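Local structure of DspB (Aggregatibacter actinomycetemcomitans, 1YHT) at residues Ile299-Trp307 / Arg315-Ala325; Ser175-Phe185 / Leu211-Gly219. The protein hydrolyses terminal beta-linked N-acetylhexosamine residues as a family 20 glycoside hydrolase, and releases cells from biofilms, probably by cleaving their polysaccharide matrix. One frame throughout, in Å; residues are numbered along the deposited sequence.

Contact 1. Residues Ile299-Trp307 / Arg315-Ala325; sequences IKNWDLGVW and RVQNTHEIAGA
G305 and V316 make the backbone junction of this contact. V316 N donates to G305 O at 2.8 Å and nearly straight, though it comes in tilted from the carbonyl plane. The two segments also exchange weak CA-H...O contacts at the glycine, R315 CA to G305 O and G305 CA to V316 O. The charged pair is D303 with R315: their side chains meet nearly perpendicular, and carboxylate and guanidinium are almost coplanar (4° apart), joined by a salt bridge from NH2 to OD2 whose modelled length is too short to be taken literally. V306 CG2 lies 3.5 Å from R315 NH2. With chi1 of 67°, D303 CG sits between the backbone N and the carbonyl carbon, which lets OD1 accept from G305 N, two residues on, at 3.0 Å on its anti side; this Asx turn overlaps the type I beta turn from D303 to V306. The turn belongs to the connection from helix 287-301 to strand 324-329, the last strand of the TIM barrel. V306 O gathers three donors, W302 NE1 at 3.1 Å and the amides of N271 and N273, while N271 also serves L304 O. Apolar packing links L304 and W302 to I322 and A325, with T357 of helix 339-358 against three of them, W302, L304 and A325. L304 and I322 run antiparallel alongside each other, CG to CG2 3.8 Å, and I322 CD1 touches L304 O and G305 CA. With CG anti to the backbone N (chi1 -176°), L304 sends CD1 to A325 CB at 3.7 Å, where W302 CH2 also arrives. T319 CG2 rests on G305 N at 3.5 Å. W307 CD1 meets V316 CG2 loosely; its NE1 is bound by N314 O, and Y236 and Y239 lie against its ring.

Contact 2. Residues Ser175-Phe185 / Leu211-Gly219; sequences SQHFHIGGDEF and LKTRMWNDG
Strands 177-181 and 212-216 pair in parallel as neighbours in the barrel wall, joined by helix 192-208 in a beta-alpha-beta crossover. K212 N to Q176 O, F178 N to K212 O (2.8 Å), R214 N to F178 O and I180 N to R214 O keep a regular register; W216 N then takes G181 O, so the first strand gains one residue here. H179 ND1 accepts G181 N at 3.0 Å in the ring plane and T235 OG1 bonds NE2, which fixes the ring's rotation. A bend at chi2 (-103°) brings R214 NH2 over one face of H177, near the rim, 3.3 Å from NE2 but not hydrogen-bonded to it; E233 salt-bridges R214 NE and E110 holds H177 ND1. A water links H177 NE2 to K212 NZ. H179 turns an edge to the W216 face, an edge-to-face pair with centroids 4.4 Å apart; E114 OE2 takes W216 NE1. I180 CD1 meets T213 CG2 and M215 SD, both at 3.8 Å, where L206 of helix 192-208 packs on I180 and T213. Beyond the strands, at the end where TIM barrels place active sites, D183 and E184 probably correspond to the catalytic Asp-Glu pair of family 20; H120 bonds E184 OE1, and bound acetic acid and glycerol nearby may mark the pocket. E184 N binds D218 OD1 from above the carboxylate plane (62°), and W237 fixes D218 OD2.

Overall arrangement
The two contacts lie in series along the chain, contact 2 closing before contact 1 opens, with centres 21 Å apart and nearest atoms about 6 Å apart, not touching. Both reach the same parallel barrel sheet. Strand 212-216 of contact 2 neighbours 233-236, which neighbours 269-271, which in turn pairs with strand 324-329 of contact 1; that last strand also closes the ring against 18-24. Strand 233-236 is common ground: Y236 touches N217 of contact 2 and meets the ring of W307 of contact 1. Contact 2 thus builds the wall near the probable active site, and contact 1 ties the final connection to the barrel's closing strand.

Contact 1. Residues Ile299-Trp307 / Arg315-Ala325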
loop_
_atom_site.group_PDB
_atom_site.type_symbol
_atom_site.label_atom_id
_atom_site.label_comp_id
_atom_site.label_asym_id
_atom_site.label_seq_id
_atom_site.Cartn_x
_atom_site.Cartn_y
_atom_site.Cartn_z
ATOM N N ILE A 299 -6.457 6.559 20.723
ATOM C CA ILE A 299 -7.410 6.040 21.690
ATOM C C ILE A 299 -8.400 7.130 22.142
ATOM O O ILE A 299 -9.611 6.893 22.200
ATOM C CB ILE A 299 -6.671 5.451 22.904
ATOM C CG1 ILE A 299 -5.985 4.119 22.513
ATOM C CG2 ILE A 299 -7.627 5.241 24.101
ATOM C CD1 ILE A 299 -4.828 3.782 23.367
ATOM N N LYS A 300 -7.870 8.309 22.449
ATOM C CA LYS A 300 -8.677 9.427 22.980
ATOM C C LYS A 300 -9.566 10.086 21.921
ATOM O O LYS A 300 -10.742 10.364 22.178
ATOM C CB LYS A 300 -7.717 10.460 23.548
ATOM C CG LYS A 300 -8.334 11.678 24.227
ATOM C CD LYS A 300 -8.342 11.551 25.723
ATOM C CE LYS A 300 -8.226 12.933 26.381
ATOM N NZ LYS A 300 -9.173 13.897 25.810
ATOM N N ASN A 301 -8.997 10.266 20.730
ATOM C CA ASN A 301 -9.509 11.198 19.717
ATOM C C ASN A 301 -9.929 10.579 18.378
ATOM O O ASN A 301 -10.646 11.219 17.618
ATOM C CB ASN A 301 -8.471 12.315 19.434
ATOM C CG ASN A 301 -8.055 13.070 20.695
ATOM O OD1 ASN A 301 -6.869 13.107 21.066
ATOM N ND2 ASN A 301 -9.007 13.655 21.357
ATOM N N TRP A 302 -9.473 9.369 18.050
ATOM C CA TRP A 302 -9.873 8.777 16.780
ATOM C C TRP A 302 -11.024 7.798 16.930
ATOM O O TRP A 302 -11.122 7.074 17.933
ATOM C CB TRP A 302 -8.692 8.123 16.047
ATOM C CG TRP A 302 -9.119 7.605 14.702
ATOM C CD1 TRP A 302 -9.465 8.336 13.606
ATOM C CD2 TRP A 302 -9.308 6.237 14.350
ATOM N NE1 TRP A 302 -9.827 7.496 12.565
ATOM C CE2 TRP A 302 -9.733 6.203 12.999
ATOM C CE3 TRP A 302 -9.097 5.029 15.020
ATOM C CZ2 TRP A 302 -9.976 5.014 12.332
ATOM C CZ3 TRP A 302 -9.379 3.850 14.355
ATOM C CH2 TRP A 302 -9.846 3.860 13.033
ATOM N N ASP A 303 -11.924 7.788 15.953
ATOM C CA ASP A 303 -12.854 6.673 15.792
ATOM C C ASP A 303 -13.043 6.383 14.319
ATOM O O ASP A 303 -12.659 7.191 13.441
ATOM C CB ASP A 303 -14.220 6.891 16.490
ATOM C CG ASP A 303 -15.044 7.986 15.874
ATOM O OD1 ASP A 303 -15.677 7.743 14.825
ATOM O OD2 ASP A 303 -15.112 9.079 16.498
ATOM N N LEU A 304 -13.635 5.232 14.041
ATOM C CA LEU A 304 -13.652 4.723 12.662
ATOM C C LEU A 304 -14.334 5.699 11.669
ATOM O O LEU A 304 -14.028 5.682 10.471
ATOM C CB LEU A 304 -14.306 3.345 12.620
ATOM C CG LEU A 304 -14.313 2.664 11.262
ATOM C CD1 LEU A 304 -12.828 2.449 10.753
ATOM C CD2 LEU A 304 -15.100 1.377 11.307
ATOM N N GLY A 305 -15.234 6.542 12.163
ATOM C CA GLY A 305 -15.985 7.459 11.317
ATOM C C GLY A 305 -15.296 8.765 10.993
ATOM O O GLY A 305 -15.778 9.569 10.168
ATOM N N VAL A 306 -14.178 8.994 11.651
ATOM C CA VAL A 306 -13.378 10.133 11.428
ATOM C C VAL A 306 -12.451 9.761 10.297
ATOM O O VAL A 306 -11.513 8.984 10.503
ATOM C CB VAL A 306 -12.623 10.535 12.668
ATOM C CG1 VAL A 306 -11.686 11.746 12.396
ATOM C CG2 VAL A 306 -13.605 10.901 13.809
ATOM N N TRP A 307 -12.724 10.330 9.107
ATOM C CA TRP A 307 -11.990 9.966 7.864
ATOM C C TRP A 307 -11.234 11.129 7.262
ATOM O O TRP A 307 -10.257 10.908 6.564
ATOM C CB TRP A 307 -12.934 9.418 6.805
ATOM C CG TRP A 307 -13.936 10.423 6.367
ATOM C CD1 TRP A 307 -15.121 10.711 6.975
ATOM C CD2 TRP A 307 -13.843 11.298 5.235
ATOM N NE1 TRP A 307 -15.769 11.708 6.292
ATOM C CE2 TRP A 307 -15.011 12.086 5.218
ATOM C CE3 TRP A 307 -12.885 11.497 4.246
ATOM C CZ2 TRP A 307 -15.242 13.064 4.246
ATOM C CZ3 TRP A 307 -13.116 12.468 3.275
ATOM C CH2 TRP A 307 -14.288 13.239 3.286
ATOM N N ARG A 315 -17.803 13.670 9.751
ATOM C CA ARG A 315 -17.573 12.323 10.213
ATOM C C ARG A 315 -18.763 11.442 9.918
ATOM O O ARG A 315 -19.896 11.915 9.731
ATOM C CB ARG A 315 -17.265 12.322 11.691
ATOM C CG ARG A 315 -18.494 12.433 12.551
ATOM C CD ARG A 315 -18.115 12.966 13.877
ATOM N NE ARG A 315 -17.285 12.014 14.607
ATOM C CZ ARG A 315 -16.709 12.270 15.776
ATOM N NH1 ARG A 315 -16.876 13.441 16.385
ATOM N NH2 ARG A 315 -15.965 11.337 16.342
ATOM N N VAL A 316 -18.502 10.148 9.838
ATOM C CA VAL A 316 -19.550 9.181 9.590
ATOM C C VAL A 316 -20.081 8.725 10.947
ATOM O O VAL A 316 -19.314 8.299 11.803
ATOM C CB VAL A 316 -19.047 8.003 8.737
ATOM C CG1 VAL A 316 -20.124 6.946 8.592
ATOM C CG2 VAL A 316 -18.624 8.515 7.359
ATOM N N GLN A 317 -21.392 8.854 11.150
ATOM C CA GLN A 317 -22.027 8.429 12.405
ATOM C C GLN A 317 -22.436 6.964 12.303
ATOM O O GLN A 317 -22.330 6.212 13.258
ATOM C CB GLN A 317 -23.255 9.289 12.713
ATOM C CG GLN A 317 -23.200 9.951 14.090
ATOM C CD GLN A 317 -22.447 11.266 14.046
ATOM O OE1 GLN A 317 -22.872 12.214 13.376
ATOM N NE2 GLN A 317 -21.333 11.340 14.777
ATOM N N ASN A 318 -22.915 6.585 11.124
ATOM C CA ASN A 318 -23.191 5.183 10.782
ATOM C C ASN A 318 -21.936 4.378 10.397
ATOM O O ASN A 318 -21.783 3.957 9.236
ATOM C CB ASN A 318 -24.258 5.104 9.659
ATOM C CG ASN A 318 -24.087 6.215 8.565
ATOM O OD1 ASN A 318 -23.291 6.081 7.612
ATOM N ND2 ASN A 318 -24.841 7.305 8.714
ATOM N N THR A 319 -21.062 4.104 11.365
ATOM C CA THR A 319 -19.785 3.413 11.033
ATOM C C THR A 319 -19.930 1.939 10.577
ATOM O O THR A 319 -18.988 1.401 10.012
ATOM C CB THR A 319 -18.715 3.515 12.156
ATOM O OG1 THR A 319 -19.157 2.809 13.321
ATOM C CG2 THR A 319 -18.402 4.975 12.485
ATOM N N HIS A 320 -21.089 1.303 10.794
ATOM C CA HIS A 320 -21.350 -0.055 10.249
ATOM C C HIS A 320 -21.051 -0.197 8.748
ATOM O O HIS A 320 -20.764 -1.305 8.266
ATOM C CB HIS A 320 -22.810 -0.479 10.439
ATOM C CG HIS A 320 -23.138 -0.936 11.827
ATOM N ND1 HIS A 320 -24.364 -1.477 12.159
ATOM C CD2 HIS A 320 -22.399 -0.948 12.966
ATOM C CE1 HIS A 320 -24.366 -1.805 13.442
ATOM N NE2 HIS A 320 -23.192 -1.472 13.959
ATOM N N GLU A 321 -21.165 0.913 8.029
ATOM C CA GLU A 321 -20.903 0.945 6.575
ATOM C C GLU A 321 -19.423 0.976 6.176
ATOM O O GLU A 321 -19.104 0.774 4.992
ATOM C CB GLU A 321 -21.579 2.174 5.956
ATOM C CG GLU A 321 -23.089 2.150 6.092
ATOM C CD GLU A 321 -23.777 3.233 5.264
ATOM O OE1 GLU A 321 -23.177 4.306 5.045
ATOM O OE2 GLU A 321 -24.932 3.011 4.854
ATOM N N ILE A 322 -18.556 1.338 7.117
ATOM C CA ILE A 322 -17.133 1.438 6.861
ATOM C C ILE A 322 -16.547 0.040 7.086
ATOM O O ILE A 322 -16.725 -0.597 8.122
ATOM C CB ILE A 322 -16.430 2.546 7.714
ATOM C CG1 ILE A 322 -16.924 3.936 7.307
ATOM C CG2 ILE A 322 -14.905 2.446 7.545
ATOM C CD1 ILE A 322 -16.577 5.041 8.331
ATOM N N ALA A 323 -15.862 -0.461 6.079
ATOM C CA ALA A 323 -15.482 -1.870 6.040
ATOM C C ALA A 323 -14.325 -2.186 7.032
ATOM O O ALA A 323 -14.183 -3.294 7.475
ATOM C CB ALA A 323 -15.124 -2.238 4.603
ATOM N N GLY A 324 -13.575 -1.176 7.441
ATOM C CA GLY A 324 -12.366 -1.389 8.257
ATOM C C GLY A 324 -11.407 -0.216 8.213
ATOM O O GLY A 324 -11.808 0.907 7.859
ATOM N N ALA A 325 -10.138 -0.493 8.563
ATOM C CA ALA A 325 -9.109 0.539 8.772
ATOM C C ALA A 325 -7.771 -0.098 8.908
ATOM O O ALA A 325 -7.668 -1.291 9.217
ATOM C CB ALA A 325 -9.406 1.359 10.038
#

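Contact 2. Residues Ser175-Phe185 / Leu211-Gly219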
loop_
_atom_site.group_PDB
_atom_site.type_symbol
_atom_site.label_atom_id
_atom_site.label_comp_id
_atom_site.label_asym_id
_atom_site.label_seq_id
_atom_site.Cartn_x
_atom_site.Cartn_y
_atom_site.Cartn_z
ATOM N N SER A 175 -3.718 -14.778 0.208
ATOM C CA SER A 175 -4.184 -13.486 -0.266
ATOM C C SER A 175 -5.530 -13.650 -0.939
ATOM O O SER A 175 -5.674 -14.486 -1.829
ATOM C CB SER A 175 -3.149 -12.887 -1.247
ATOM O OG SER A 175 -3.660 -11.685 -1.811
ATOM N N GLN A 176 -6.523 -12.883 -0.491
ATOM C CA GLN A 176 -7.810 -12.774 -1.194
ATOM C C GLN A 176 -8.061 -11.430 -1.877
ATOM O O GLN A 176 -9.067 -11.268 -2.619
ATOM C CB GLN A 176 -8.946 -13.104 -0.221
ATOM C CG GLN A 176 -8.921 -14.586 0.169
ATOM C CD GLN A 176 -7.910 -14.897 1.240
ATOM O OE1 GLN A 176 -7.888 -14.255 2.286
ATOM N NE2 GLN A 176 -7.053 -15.857 0.982
ATOM N N HIS A 177 -7.109 -10.499 -1.668
ATOM C CA HIS A 177 -7.190 -9.174 -2.234
ATOM C C HIS A 177 -5.819 -8.822 -2.759
ATOM O O HIS A 177 -4.813 -9.150 -2.112
ATOM C CB HIS A 177 -7.553 -8.136 -1.168
ATOM C CG HIS A 177 -8.865 -8.392 -0.492
ATOM N ND1 HIS A 177 -9.005 -9.323 0.514
ATOM C CD2 HIS A 177 -10.086 -7.849 -0.680
ATOM C CE1 HIS A 177 -10.268 -9.346 0.914
ATOM N NE2 HIS A 177 -10.953 -8.468 0.196
ATOM N N PHE A 178 -5.787 -8.055 -3.836
ATOM C CA PHE A 178 -4.530 -7.548 -4.396
ATOM C C PHE A 178 -4.693 -6.050 -4.540
ATOM O O PHE A 178 -5.676 -5.581 -5.112
ATOM C CB PHE A 178 -4.304 -8.251 -5.750
ATOM C CG PHE A 178 -2.995 -7.957 -6.416
ATOM C CD1 PHE A 178 -2.050 -8.970 -6.600
ATOM C CD2 PHE A 178 -2.746 -6.737 -6.937
ATOM C CE1 PHE A 178 -0.847 -8.733 -7.268
ATOM C CE2 PHE A 178 -1.534 -6.468 -7.621
ATOM C CZ PHE A 178 -0.579 -7.482 -7.767
ATOM N N HIS A 179 -3.696 -5.298 -4.049
ATOM C CA HIS A 179 -3.772 -3.859 -4.043
ATOM C C HIS A 179 -3.027 -3.331 -5.273
ATOM O O HIS A 179 -1.827 -3.565 -5.429
ATOM C CB HIS A 179 -3.237 -3.319 -2.722
ATOM C CG HIS A 179 -3.665 -1.914 -2.406
ATOM N ND1 HIS A 179 -3.371 -0.841 -3.233
ATOM C CD2 HIS A 179 -4.368 -1.410 -1.368
ATOM C CE1 HIS A 179 -3.863 0.262 -2.695
ATOM N NE2 HIS A 179 -4.435 -0.046 -1.544
ATOM N N ILE A 180 -3.771 -2.628 -6.133
ATOM C CA ILE A 180 -3.243 -2.076 -7.367
ATOM C C ILE A 180 -2.686 -0.639 -7.279
ATOM O O ILE A 180 -2.286 -0.024 -8.310
ATOM C CB ILE A 180 -4.279 -2.185 -8.552
ATOM C CG1 ILE A 180 -5.483 -1.271 -8.324
ATOM C CG2 ILE A 180 -4.653 -3.674 -8.773
ATOM C CD1 ILE A 180 -6.406 -1.128 -9.471
ATOM N N GLY A 181 -2.563 -0.138 -6.068
ATOM C CA GLY A 181 -2.014 1.165 -5.844
ATOM C C GLY A 181 -2.965 2.249 -6.280
ATOM O O GLY A 181 -4.125 2.289 -5.793
ATOM N N GLY A 182 -2.474 3.115 -7.188
ATOM C CA GLY A 182 -3.278 4.205 -7.724
ATOM C C GLY A 182 -3.209 5.519 -6.930
ATOM O O GLY A 182 -4.141 6.336 -6.989
ATOM N N ASP A 183 -2.109 5.716 -6.205
ATOM C CA ASP A 183 -1.866 6.966 -5.495
ATOM C C ASP A 183 -0.903 7.887 -6.202
ATOM O O ASP A 183 0.052 7.442 -6.858
ATOM C CB ASP A 183 -1.363 6.725 -4.067
ATOM C CG ASP A 183 -0.023 5.963 -4.033
ATOM O OD1 ASP A 183 0.180 5.075 -4.886
ATOM O OD2 ASP A 183 0.823 6.254 -3.149
ATOM N N GLU A 184 -1.208 9.183 -6.064
ATOM C CA GLU A 184 -0.342 10.290 -6.439
ATOM C C GLU A 184 0.172 10.193 -7.856
ATOM O O GLU A 184 1.353 10.354 -8.077
ATOM C CB GLU A 184 0.854 10.404 -5.457
ATOM C CG GLU A 184 0.481 10.537 -3.997
ATOM C CD GLU A 184 1.682 10.771 -3.082
ATOM O OE1 GLU A 184 2.695 10.045 -3.237
ATOM O OE2 GLU A 184 1.603 11.697 -2.216
ATOM N N PHE A 185 -0.711 9.983 -8.819
ATOM C CA PHE A 185 -0.322 9.815 -10.205
ATOM C C PHE A 185 -0.913 10.993 -10.989
ATOM O O PHE A 185 -1.906 11.626 -10.547
ATOM C CB PHE A 185 -0.827 8.473 -10.771
ATOM C CG PHE A 185 -2.332 8.393 -10.865
ATOM C CD1 PHE A 185 -2.981 8.832 -12.000
ATOM C CD2 PHE A 185 -3.102 7.969 -9.794
ATOM C CE1 PHE A 185 -4.332 8.828 -12.076
ATOM C CE2 PHE A 185 -4.473 7.998 -9.871
ATOM C CZ PHE A 185 -5.080 8.402 -11.024
ATOM N N LEU A 211 -9.315 -13.061 -7.279
ATOM C CA LEU A 211 -8.934 -12.030 -6.342
ATOM C C LEU A 211 -9.780 -10.743 -6.460
ATOM O O LEU A 211 -10.065 -10.258 -7.552
ATOM C CB LEU A 211 -7.452 -11.667 -6.498
ATOM C CG LEU A 211 -6.474 -12.790 -6.183
ATOM C CD1 LEU A 211 -5.112 -12.504 -6.745
ATOM C CD2 LEU A 211 -6.401 -13.001 -4.660
ATOM N N LYS A 212 -10.093 -10.181 -5.305
ATOM C CA LYS A 212 -10.640 -8.847 -5.192
ATOM C C LYS A 212 -9.533 -7.805 -5.273
ATOM O O LYS A 212 -8.358 -8.087 -5.031
ATOM C CB LYS A 212 -11.414 -8.702 -3.892
ATOM C CG LYS A 212 -12.644 -9.570 -3.858
ATOM C CD LYS A 212 -13.028 -9.761 -2.410
ATOM C CE LYS A 212 -14.280 -10.488 -2.225
ATOM N NZ LYS A 212 -14.468 -10.765 -0.772
ATOM N N THR A 213 -9.930 -6.603 -5.657
ATOM C CA THR A 213 -9.033 -5.482 -5.877
ATOM C C THR A 213 -9.160 -4.456 -4.743
ATOM O O THR A 213 -10.260 -4.083 -4.327
ATOM C CB THR A 213 -9.400 -4.800 -7.255
ATOM O OG1 THR A 213 -9.385 -5.774 -8.308
ATOM C CG2 THR A 213 -8.493 -3.635 -7.580
ATOM N N ARG A 214 -8.012 -4.018 -4.253
ATOM C CA ARG A 214 -7.903 -2.852 -3.394
ATOM C C ARG A 214 -7.179 -1.740 -4.162
ATOM O O ARG A 214 -6.302 -1.980 -5.018
ATOM C CB ARG A 214 -7.211 -3.194 -2.061
ATOM C CG ARG A 214 -8.044 -4.082 -1.173
ATOM C CD ARG A 214 -8.737 -3.340 -0.008
ATOM N NE ARG A 214 -9.721 -4.208 0.640
ATOM C CZ ARG A 214 -9.515 -4.976 1.715
ATOM N NH1 ARG A 214 -8.359 -4.949 2.381
ATOM N NH2 ARG A 214 -10.491 -5.790 2.138
ATOM N N MET A 215 -7.576 -0.507 -3.862
ATOM C CA MET A 215 -7.039 0.662 -4.535
ATOM C C MET A 215 -7.097 1.925 -3.684
ATOM O O MET A 215 -8.064 2.127 -2.978
ATOM C CB MET A 215 -7.855 0.882 -5.824
ATOM C CG MET A 215 -7.224 1.834 -6.731
ATOM S SD MET A 215 -8.234 2.020 -8.256
ATOM C CE MET A 215 -9.491 3.061 -7.597
ATOM N N TRP A 216 -6.063 2.785 -3.787
ATOM C CA TRP A 216 -6.018 4.075 -3.113
ATOM C C TRP A 216 -7.130 4.986 -3.703
ATOM O O TRP A 216 -7.543 4.790 -4.853
ATOM C CB TRP A 216 -4.621 4.735 -3.254
ATOM C CG TRP A 216 -3.480 4.002 -2.598
ATOM C CD1 TRP A 216 -2.400 3.446 -3.210
ATOM C CD2 TRP A 216 -3.313 3.755 -1.195
ATOM N NE1 TRP A 216 -1.560 2.876 -2.272
ATOM C CE2 TRP A 216 -2.098 3.049 -1.034
ATOM C CE3 TRP A 216 -4.033 4.135 -0.052
ATOM C CZ2 TRP A 216 -1.605 2.671 0.217
ATOM C CZ3 TRP A 216 -3.560 3.784 1.167
ATOM C CH2 TRP A 216 -2.339 3.033 1.306
ATOM N N ASN A 217 -7.633 5.951 -2.927
ATOM C CA ASN A 217 -8.777 6.778 -3.425
ATOM C C ASN A 217 -8.462 7.901 -4.412
ATOM O O ASN A 217 -9.364 8.541 -4.889
ATOM C CB ASN A 217 -9.570 7.381 -2.266
ATOM C CG ASN A 217 -8.777 8.377 -1.486
ATOM O OD1 ASN A 217 -7.894 8.007 -0.725
ATOM N ND2 ASN A 217 -9.064 9.667 -1.686
ATOM N N ASP A 218 -7.190 8.134 -4.711
ATOM C CA ASP A 218 -6.752 9.370 -5.323
ATOM C C ASP A 218 -7.450 9.666 -6.675
ATOM O O ASP A 218 -7.721 10.832 -6.992
ATOM C CB ASP A 218 -5.248 9.390 -5.579
ATOM C CG ASP A 218 -4.420 9.108 -4.363
ATOM O OD1 ASP A 218 -3.408 9.799 -4.185
ATOM O OD2 ASP A 218 -4.768 8.168 -3.607
ATOM N N GLY A 219 -7.702 8.610 -7.447
ATOM C CA GLY A 219 -8.255 8.747 -8.784
ATOM C C GLY A 219 -9.747 8.735 -8.855
ATOM O O GLY A 219 -10.301 8.726 -9.929
HETATM O O HOH W 1 -13.686 -8.176 0.454
HETATM O O HOH W 2 -6.913 5.940 -7.288
#